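Local coordinates for protein intradiol ring-cleavage dioxygenase (Streptomyces sp. SirexAA-E, PDB 4ILV) that probably cleaves catechol-type aromatic rings between their two hydroxyl-bearing carbons, using a bound iron(III) ion and molecular oxygen, at residues 120-133 with 145-158. Sequence-based numbering, arbitrary orientation.
Sequences VPGLYPGRTRHIHV and TQLYFPGEPRNTTD. With FE (Fe (III) ion), chain C; EDO (1,2-ethanediol), chain D.
Antiparallel pairing of Ile131 with Leu147 and Val133 with Thr145 joins strands 130-136 and 143-148, a hairpin at the edge of the antiparallel sheet of this two-sheet domain, and the loop leading into the first strand and the loop leaving the second pack together beside the iron site. Both pairs are hydrogen-bonded, whereas His132 and Gln146 form a non-hydrogen-bonded pair whose side chains rise on the iron side. Gln146, extended beyond CG, directs OE1 at Arg127, whose NH1 (2.8 Å) and NH2 both donate to that one oxygen; an amide suits the place, offering an acceptor without a charge. The Arg127 chain, bent at chi2 and chi3 (-117° and 35°), brings NH1 over the centre of the His130 ring, 3.2 Å above its plane. NE and NH2 grip Asp158 OD2 side-on, NE on its syn lone pair, while Thr128 N reaches the same oxygen from the anti side at 2.9 Å; the other oxygen, OD1, accepts from Leu160 N. An alanine in place of Arg127 would probably leave the Asp158 carboxylate without its countercharge and Gln146 OE1 without two donors.

This is the iron centre of the intradiol dioxygenase family: Tyr124 OH, His130 NE2 and His132 NE2 bind iron(III) with Tyr95, the classic two-tyrosine, two-histidine set. Ethanediol, probably from the crystallisation liquor, also chelates the metal, and its O1 accepts a bond from Arg127 NH1 (2.7 Å). His130 ND1 donates to Thr128 O, fixing the ring's rotation.

Farther along, Arg129 lays CD over the face of Phe149, a CH-pi contact 4.1 Å from the centroid, then turns NE to Glu152 OE1 (2.7 Å) and NH1 to Pro121 O. Long enough to span the loop, Arg154 donates through NH2 to the carbonyls of Tyr124 and Arg127, tying down the turn 124-127, with Leu123 CD1 over its guanidinium face.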
ATOM      1  N   VAL A 120       9.816   4.589   3.732  1.00 20.74           N
ATOM      2  CA  VAL A 120      10.000   4.107   2.371  1.00 25.70           C
ATOM      3  C   VAL A 120      10.585   2.706   2.469  1.00 26.80           C
ATOM      4  O   VAL A 120      11.622   2.524   3.101  1.00 24.31           O
ATOM      5  CB  VAL A 120      10.947   5.040   1.599  1.00 26.61           C
ATOM      6  CG1 VAL A 120      11.226   4.506   0.207  1.00 24.91           C
ATOM      7  CG2 VAL A 120      10.346   6.463   1.519  1.00 20.65           C
ATOM      8  N   PRO A 121       9.906   1.698   1.887  1.00 20.71           N
ATOM      9  CA  PRO A 121      10.472   0.345   1.998  1.00 24.68           C
ATOM     10  C   PRO A 121      11.808   0.222   1.269  1.00 23.21           C
ATOM     11  O   PRO A 121      12.024   0.854   0.232  1.00 23.56           O
ATOM     12  CB  PRO A 121       9.422  -0.545   1.337  1.00 23.26           C
ATOM     13  CG  PRO A 121       8.648   0.398   0.392  1.00 25.01           C
ATOM     14  CD  PRO A 121       8.659   1.734   1.103  1.00 23.23           C
ATOM     15  N   GLY A 122      12.699  -0.589   1.823  1.00 21.26           N
ATOM     16  CA  GLY A 122      13.991  -0.821   1.214  1.00 21.19           C
ATOM     17  C   GLY A 122      13.925  -1.836   0.083  1.00 27.15           C
ATOM     18  O   GLY A 122      12.980  -2.630  -0.014  1.00 23.04           O
ATOM     19  N   LEU A 123      14.930  -1.798  -0.787  1.00 27.59           N
ATOM     20  CA  LEU A 123      15.054  -2.774  -1.863  1.00 27.47           C
ATOM     21  C   LEU A 123      15.576  -4.128  -1.365  1.00 30.59           C
ATOM     22  O   LEU A 123      16.405  -4.191  -0.442  1.00 25.45           O
ATOM     23  CB  LEU A 123      16.004  -2.256  -2.931  1.00 24.56           C
ATOM     24  CG  LEU A 123      15.583  -1.040  -3.743  1.00 25.99           C
ATOM     25  CD1 LEU A 123      16.677  -0.758  -4.763  1.00 27.55           C
ATOM     26  CD2 LEU A 123      14.253  -1.291  -4.422  1.00 24.66           C
ATOM     27  N   TYR A 124      15.124  -5.193  -2.024  1.00 29.02           N
ATOM     28  CA  TYR A 124      15.598  -6.544  -1.757  1.00 34.82           C
ATOM     29  C   TYR A 124      15.773  -7.294  -3.089  1.00 31.89           C
ATOM     30  O   TYR A 124      15.414  -6.751  -4.134  1.00 29.68           O
ATOM     31  CB  TYR A 124      14.673  -7.255  -0.755  1.00 29.83           C
ATOM     32  CG  TYR A 124      13.241  -7.490  -1.184  1.00 30.78           C
ATOM     33  CD1 TYR A 124      12.891  -8.613  -1.931  1.00 31.89           C
ATOM     34  CD2 TYR A 124      12.230  -6.628  -0.789  1.00 28.15           C
ATOM     35  CE1 TYR A 124      11.582  -8.853  -2.297  1.00 30.14           C
ATOM     36  CE2 TYR A 124      10.900  -6.858  -1.159  1.00 29.35           C
ATOM     37  CZ  TYR A 124      10.586  -7.976  -1.908  1.00 30.52           C
ATOM     38  OH  TYR A 124       9.283  -8.222  -2.278  1.00 33.73           O
ATOM     39  N   PRO A 125      16.376  -8.511  -3.073  1.00 34.97           N
ATOM     40  CA  PRO A 125      16.751  -9.072  -4.380  1.00 33.21           C
ATOM     41  C   PRO A 125      15.616  -9.293  -5.397  1.00 36.23           C
ATOM     42  O   PRO A 125      14.559  -9.849  -5.090  1.00 36.48           O
ATOM     43  CB  PRO A 125      17.429 -10.399  -4.013  1.00 31.60           C
ATOM     44  CG  PRO A 125      18.020 -10.137  -2.626  1.00 31.89           C
ATOM     45  CD  PRO A 125      16.956  -9.291  -1.957  1.00 32.95           C
ATOM     46  N   GLY A 126      15.864  -8.830  -6.618  1.00 32.04           N
ATOM     47  CA  GLY A 126      14.993  -9.098  -7.740  1.00 36.53           C
ATOM     48  C   GLY A 126      13.779  -8.198  -7.893  1.00 38.61           C
ATOM     49  O   GLY A 126      13.085  -8.287  -8.897  1.00 46.48           O
ATOM     50  N   ARG A 127      13.511  -7.332  -6.924  1.00 32.77           N
ATOM     51  CA  ARG A 127      12.279  -6.544  -6.980  1.00 33.37           C
ATOM     52  C   ARG A 127      12.538  -5.052  -6.915  1.00 31.95           C
ATOM     53  O   ARG A 127      13.423  -4.583  -6.191  1.00 30.69           O
ATOM     54  CB  ARG A 127      11.314  -6.935  -5.849  1.00 28.06           C
ATOM     55  CG  ARG A 127      10.894  -8.395  -5.834  1.00 39.02           C
ATOM     56  CD  ARG A 127       9.401  -8.597  -6.040  1.00 34.45           C
ATOM     57  NE  ARG A 127       8.820  -7.613  -6.947  1.00 35.56           N
ATOM     58  CZ  ARG A 127       7.646  -7.026  -6.742  1.00 35.33           C
ATOM     59  NH1 ARG A 127       6.929  -7.334  -5.663  1.00 33.54           N
ATOM     60  NH2 ARG A 127       7.187  -6.131  -7.614  1.00 35.08           N
ATOM     61  N   THR A 128      11.723  -4.302  -7.644  1.00 31.90           N
ATOM     62  CA  THR A 128      11.695  -2.860  -7.481  1.00 27.69           C
ATOM     63  C   THR A 128      11.003  -2.528  -6.157  1.00 29.14           C
ATOM     64  O   THR A 128      10.491  -3.418  -5.474  1.00 28.66           O
ATOM     65  CB  THR A 128      10.974  -2.173  -8.641  1.00 29.21           C
ATOM     66  OG1 THR A 128      11.223  -0.764  -8.585  1.00 26.77           O
ATOM     67  CG2 THR A 128       9.479  -2.439  -8.571  1.00 22.82           C
ATOM     68  N   ARG A 129      11.002  -1.253  -5.787  1.00 25.50           N
ATOM     69  CA  ARG A 129      10.424  -0.834  -4.519  1.00 22.42           C
ATOM     70  C   ARG A 129       8.880  -0.911  -4.548  1.00 29.13           C
ATOM     71  O   ARG A 129       8.249  -0.476  -5.520  1.00 22.47           O
ATOM     72  CB  ARG A 129      10.882   0.590  -4.223  1.00 25.53           C
ATOM     73  CG  ARG A 129      10.868   0.921  -2.760  1.00 33.65           C
ATOM     74  CD  ARG A 129      11.343   2.333  -2.513  1.00 29.30           C
ATOM     75  NE  ARG A 129      12.592   2.626  -3.205  1.00 25.60           N
ATOM     76  CZ  ARG A 129      13.809   2.373  -2.740  1.00 31.40           C
ATOM     77  NH1 ARG A 129      13.987   1.794  -1.549  1.00 30.78           N
ATOM     78  NH2 ARG A 129      14.855   2.708  -3.482  1.00 27.19           N
ATOM     79  N   HIS A 130       8.267  -1.432  -3.485  1.00 26.92           N
ATOM     80  CA  HIS A 130       6.809  -1.599  -3.466  1.00 25.31           C
ATOM     81  C   HIS A 130       6.227  -1.730  -2.065  1.00 22.89           C
ATOM     82  O   HIS A 130       6.905  -2.129  -1.134  1.00 21.49           O
ATOM     83  CB  HIS A 130       6.405  -2.851  -4.262  1.00 25.54           C
ATOM     84  CG  HIS A 130       6.988  -4.120  -3.712  1.00 24.84           C
ATOM     85  ND1 HIS A 130       8.308  -4.472  -3.901  1.00 27.89           N
ATOM     86  CD2 HIS A 130       6.444  -5.100  -2.948  1.00 27.60           C
ATOM     87  CE1 HIS A 130       8.549  -5.619  -3.286  1.00 30.47           C
ATOM     88  NE2 HIS A 130       7.436  -6.022  -2.700  1.00 29.90           N
ATOM     89  N   ILE A 131       4.938  -1.438  -1.950  1.00 22.58           N
ATOM     90  CA  ILE A 131       4.173  -1.716  -0.744  1.00 21.94           C
ATOM     91  C   ILE A 131       3.035  -2.661  -1.117  1.00 27.04           C
ATOM     92  O   ILE A 131       2.327  -2.419  -2.098  1.00 25.89           O
ATOM     93  CB  ILE A 131       3.575  -0.418  -0.174  1.00 20.10           C
ATOM     94  CG1 ILE A 131       4.683   0.471   0.387  1.00 20.98           C
ATOM     95  CG2 ILE A 131       2.550  -0.727   0.911  1.00 18.05           C
ATOM     96  CD1 ILE A 131       4.173   1.862   0.809  1.00 25.18           C
ATOM     97  N   HIS A 132       2.846  -3.735  -0.351  1.00 21.46           N
ATOM     98  CA  HIS A 132       1.769  -4.667  -0.657  1.00 22.16           C
ATOM     99  C   HIS A 132       0.450  -4.218  -0.034  1.00 24.07           C
ATOM    100  O   HIS A 132       0.442  -3.641   1.044  1.00 23.66           O
ATOM    101  CB  HIS A 132       2.090  -6.057  -0.125  1.00 23.83           C
ATOM    102  CG  HIS A 132       3.230  -6.735  -0.815  1.00 29.01           C
ATOM    103  ND1 HIS A 132       3.059  -7.513  -1.939  1.00 27.68           N
ATOM    104  CD2 HIS A 132       4.553  -6.785  -0.517  1.00 22.80           C
ATOM    105  CE1 HIS A 132       4.231  -7.998  -2.317  1.00 26.75           C
ATOM    106  NE2 HIS A 132       5.153  -7.561  -1.478  1.00 25.43           N
ATOM    107  N   VAL A 133      -0.662  -4.508  -0.699  1.00 20.22           N
ATOM    108  CA  VAL A 133      -1.970  -4.187  -0.141  1.00 20.72           C
ATOM    109  C   VAL A 133      -3.057  -5.166  -0.597  1.00 27.12           C
ATOM    110  O   VAL A 133      -3.114  -5.575  -1.769  1.00 32.03           O
ATOM    111  CB  VAL A 133      -2.383  -2.715  -0.450  1.00 22.66           C
ATOM    112  CG1 VAL A 133      -2.497  -2.475  -1.971  1.00 21.00           C
ATOM    113  CG2 VAL A 133      -3.705  -2.344   0.259  1.00 27.54           C
ATOM    114  N   THR A 145      -2.921  -6.648  -4.433  1.00 30.41           N
ATOM    115  CA  THR A 145      -2.163  -5.826  -5.369  1.00 30.27           C
ATOM    116  C   THR A 145      -0.948  -5.177  -4.725  1.00 26.30           C
ATOM    117  O   THR A 145      -0.625  -5.452  -3.572  1.00 27.64           O
ATOM    118  CB  THR A 145      -3.092  -4.768  -6.054  1.00 32.34           C
ATOM    119  OG1 THR A 145      -2.404  -4.127  -7.125  1.00 28.58           O
ATOM    120  CG2 THR A 145      -3.579  -3.720  -5.065  1.00 30.42           C
ATOM    121  N   GLN A 146      -0.261  -4.328  -5.478  1.00 26.48           N
ATOM    122  CA  GLN A 146       0.913  -3.636  -4.963  1.00 28.31           C
ATOM    123  C   GLN A 146       0.946  -2.173  -5.396  1.00 26.85           C
ATOM    124  O   GLN A 146       0.334  -1.803  -6.401  1.00 28.70           O
ATOM    125  CB  GLN A 146       2.182  -4.322  -5.471  1.00 30.37           C
ATOM    126  CG  GLN A 146       2.265  -5.781  -5.112  1.00 38.92           C
ATOM    127  CD  GLN A 146       3.525  -6.435  -5.631  1.00 41.24           C
ATOM    128  OE1 GLN A 146       4.556  -5.777  -5.811  1.00 32.77           O
ATOM    129  NE2 GLN A 146       3.456  -7.741  -5.869  1.00 40.95           N
ATOM    130  N   LEU A 147       1.676  -1.349  -4.651  1.00 23.77           N
ATOM    131  CA  LEU A 147       1.890   0.038  -5.050  1.00 19.85           C
ATOM    132  C   LEU A 147       3.358   0.295  -5.361  1.00 24.91           C
ATOM    133  O   LEU A 147       4.240  -0.170  -4.634  1.00 27.47           O
ATOM    134  CB  LEU A 147       1.424   0.987  -3.948  1.00 23.85           C
ATOM    135  CG  LEU A 147      -0.002   0.753  -3.440  1.00 26.81           C
ATOM    136  CD1 LEU A 147      -0.337   1.750  -2.340  1.00 28.89           C
ATOM    137  CD2 LEU A 147      -1.037   0.816  -4.574  1.00 29.32           C
ATOM    138  N   TYR A 148       3.617   1.051  -6.427  1.00 23.71           N
ATOM    139  CA  TYR A 148       4.990   1.329  -6.859  1.00 29.05           C
ATOM    140  C   TYR A 148       5.341   2.802  -6.725  1.00 28.60           C
ATOM    141  O   TYR A 148       4.461   3.642  -6.525  1.00 28.06           O
ATOM    142  CB  TYR A 148       5.225   0.864  -8.300  1.00 28.90           C
ATOM    143  CG  TYR A 148       5.096  -0.633  -8.464  1.00 30.41           C
ATOM    144  CD1 TYR A 148       6.112  -1.479  -8.053  1.00 30.65           C
ATOM    145  CD2 TYR A 148       3.956  -1.198  -9.021  1.00 27.59           C
ATOM    146  CE1 TYR A 148       6.008  -2.848  -8.193  1.00 26.01           C
ATOM    147  CE2 TYR A 148       3.840  -2.573  -9.163  1.00 31.88           C
ATOM    148  CZ  TYR A 148       4.877  -3.390  -8.738  1.00 33.67           C
ATOM    149  OH  TYR A 148       4.793  -4.756  -8.867  1.00 33.10           O
ATOM    150  N   PHE A 149       6.636   3.091  -6.844  1.00 24.84           N
ATOM    151  CA  PHE A 149       7.198   4.418  -6.640  1.00 19.63           C
ATOM    152  C   PHE A 149       7.699   4.991  -7.947  1.00 25.46           C
ATOM    153  O   PHE A 149       8.312   4.273  -8.737  1.00 30.87           O
ATOM    154  CB  PHE A 149       8.377   4.339  -5.646  1.00 20.87           C
ATOM    155  CG  PHE A 149       7.946   4.010  -4.252  1.00 21.33           C
ATOM    156  CD1 PHE A 149       7.906   4.990  -3.277  1.00 26.45           C
ATOM    157  CD2 PHE A 149       7.535   2.728  -3.926  1.00 19.73           C
ATOM    158  CE1 PHE A 149       7.477   4.694  -1.989  1.00 20.16           C
ATOM    159  CE2 PHE A 149       7.115   2.418  -2.637  1.00 23.49           C
ATOM    160  CZ  PHE A 149       7.083   3.409  -1.668  1.00 22.91           C
ATOM    161  N   PRO A 150       7.464   6.296  -8.169  1.00 27.69           N
ATOM    162  CA  PRO A 150       7.885   6.945  -9.409  1.00 34.28           C
ATOM    163  C   PRO A 150       9.396   7.104  -9.461  1.00 34.04           C
ATOM    164  O   PRO A 150      10.018   7.416  -8.449  1.00 37.08           O
ATOM    165  CB  PRO A 150       7.217   8.324  -9.324  1.00 39.00           C
ATOM    166  CG  PRO A 150       7.112   8.593  -7.861  1.00 34.48           C
ATOM    167  CD  PRO A 150       6.818   7.244  -7.242  1.00 32.33           C
ATOM    168  N   GLY A 151       9.968   6.890 -10.639  1.00 32.22           N
ATOM    169  CA  GLY A 151      11.357   7.220 -10.896  1.00 34.74           C
ATOM    170  C   GLY A 151      12.372   6.216 -10.388  1.00 35.53           C
ATOM    171  O   GLY A 151      13.569   6.485 -10.400  1.00 36.80           O
ATOM    172  N   GLU A 152      11.903   5.053  -9.952  1.00 29.45           N
ATOM    173  CA  GLU A 152      12.802   4.001  -9.481  1.00 28.85           C
ATOM    174  C   GLU A 152      13.462   3.260 -10.632  1.00 29.37           C
ATOM    175  O   GLU A 152      12.768   2.716 -11.488  1.00 29.73           O
ATOM    176  CB  GLU A 152      12.026   3.001  -8.642  1.00 24.10           C
ATOM    177  CG  GLU A 152      11.590   3.529  -7.311  1.00 23.62           C
ATOM    178  CD  GLU A 152      12.736   3.655  -6.327  1.00 33.38           C
ATOM    179  OE1 GLU A 152      12.541   4.344  -5.317  1.00 33.55           O
ATOM    180  OE2 GLU A 152      13.819   3.055  -6.548  1.00 33.35           O
ATOM    181  N   PRO A 153      14.808   3.213 -10.651  1.00 38.28           N
ATOM    182  CA  PRO A 153      15.490   2.489 -11.726  1.00 39.24           C
ATOM    183  C   PRO A 153      14.974   1.057 -11.902  1.00 34.66           C
ATOM    184  O   PRO A 153      14.853   0.602 -13.035  1.00 33.16           O
ATOM    185  CB  PRO A 153      16.957   2.505 -11.276  1.00 40.94           C
ATOM    186  CG  PRO A 153      17.077   3.772 -10.506  1.00 41.80           C
ATOM    187  CD  PRO A 153      15.762   3.914  -9.772  1.00 39.42           C
ATOM    188  N   ARG A 154      14.634   0.372 -10.813  1.00 28.29           N
ATOM    189  CA  ARG A 154      14.190  -1.014 -10.927  1.00 27.42           C
ATOM    190  C   ARG A 154      12.814  -1.194 -11.566  1.00 38.78           C
ATOM    191  O   ARG A 154      12.403  -2.309 -11.870  1.00 31.16           O
ATOM    192  CB  ARG A 154      14.294  -1.732  -9.580  1.00 25.87           C
ATOM    193  CG  ARG A 154      15.738  -2.040  -9.174  1.00 26.59           C
ATOM    194  CD  ARG A 154      15.767  -2.766  -7.844  1.00 32.81           C
ATOM    195  NE  ARG A 154      17.111  -3.204  -7.497  1.00 32.12           N
ATOM    196  CZ  ARG A 154      17.371  -4.229  -6.696  1.00 34.03           C
ATOM    197  NH1 ARG A 154      18.632  -4.558  -6.447  1.00 39.21           N
ATOM    198  NH2 ARG A 154      16.377  -4.929  -6.152  1.00 32.25           N
ATOM    199  N   ASN A 155      12.111  -0.093 -11.800  1.00 29.43           N
ATOM    200  CA  ASN A 155      10.854  -0.165 -12.544  1.00 30.53           C
ATOM    201  C   ASN A 155      11.094  -0.646 -13.976  1.00 29.48           C
ATOM    202  O   ASN A 155      10.201  -1.199 -14.606  1.00 50.25           O
ATOM    203  CB  ASN A 155      10.152   1.190 -12.553  1.00 25.24           C
ATOM    204  CG  ASN A 155       9.609   1.574 -11.186  1.00 27.37           C
ATOM    205  OD1 ASN A 155       9.592   0.766 -10.235  1.00 26.76           O
ATOM    206  ND2 ASN A 155       9.171   2.815 -11.073  1.00 19.07           N
ATOM    207  N   THR A 156      12.317  -0.451 -14.473  1.00 43.19           N
ATOM    208  CA  THR A 156      12.673  -0.910 -15.807  1.00 45.33           C
ATOM    209  C   THR A 156      13.186  -2.346 -15.803  1.00 49.20           C
ATOM    210  O   THR A 156      13.235  -2.989 -16.846  1.00 50.88           O
ATOM    211  CB  THR A 156      13.735  -0.006 -16.463  1.00 45.73           C
ATOM    212  OG1 THR A 156      14.981  -0.157 -15.778  1.00 51.06           O
ATOM    213  CG2 THR A 156      13.310   1.450 -16.403  1.00 45.72           C
ATOM    214  N   THR A 157      13.581  -2.853 -14.639  1.00 41.31           N
ATOM    215  CA  THR A 157      14.131  -4.208 -14.579  1.00 38.90           C
ATOM    216  C   THR A 157      13.125  -5.231 -14.055  1.00 44.23           C
ATOM    217  O   THR A 157      13.214  -6.416 -14.371  1.00 47.82           O
ATOM    218  CB  THR A 157      15.425  -4.274 -13.727  1.00 43.24           C
ATOM    219  OG1 THR A 157      15.163  -3.778 -12.411  1.00 44.32           O
ATOM    220  CG2 THR A 157      16.522  -3.436 -14.357  1.00 41.50           C
ATOM    221  N   ASP A 158      12.164  -4.771 -13.262  1.00 41.55           N
ATOM    222  CA  ASP A 158      11.222  -5.672 -12.608  1.00 39.32           C
ATOM    223  C   ASP A 158      10.003  -5.893 -13.498  1.00 46.44           C
ATOM    224  O   ASP A 158       9.175  -4.999 -13.672  1.00 50.56           O
ATOM    225  CB  ASP A 158      10.809  -5.091 -11.252  1.00 38.07           C
ATOM    226  CG  ASP A 158       9.959  -6.044 -10.419  1.00 40.31           C
ATOM    227  OD1 ASP A 158       9.347  -6.982 -10.971  1.00 47.49           O
ATOM    228  OD2 ASP A 158       9.887  -5.839  -9.193  1.00 40.70           O
TER
HETATM  229 FE    FE C 301       7.390  -7.857  -1.570  1.00 29.77          FE
HETATM  230  C1  EDO D 302       7.384 -10.494  -3.515  1.00 37.67           C
HETATM  231  O1  EDO D 302       7.061  -9.093  -3.580  1.00 32.21           O
HETATM  232  C2  EDO D 302       7.909 -10.869  -2.120  1.00 32.88           C
HETATM  233  O2  EDO D 302       7.179 -10.169  -1.089  1.00 33.09           O
HETATM  234  O   HOH W   1       8.612   1.100  -7.460  1.00 31.82           O
HETATM  235  O   HOH W   2       0.585  -8.019  -3.107  1.00 31.07           O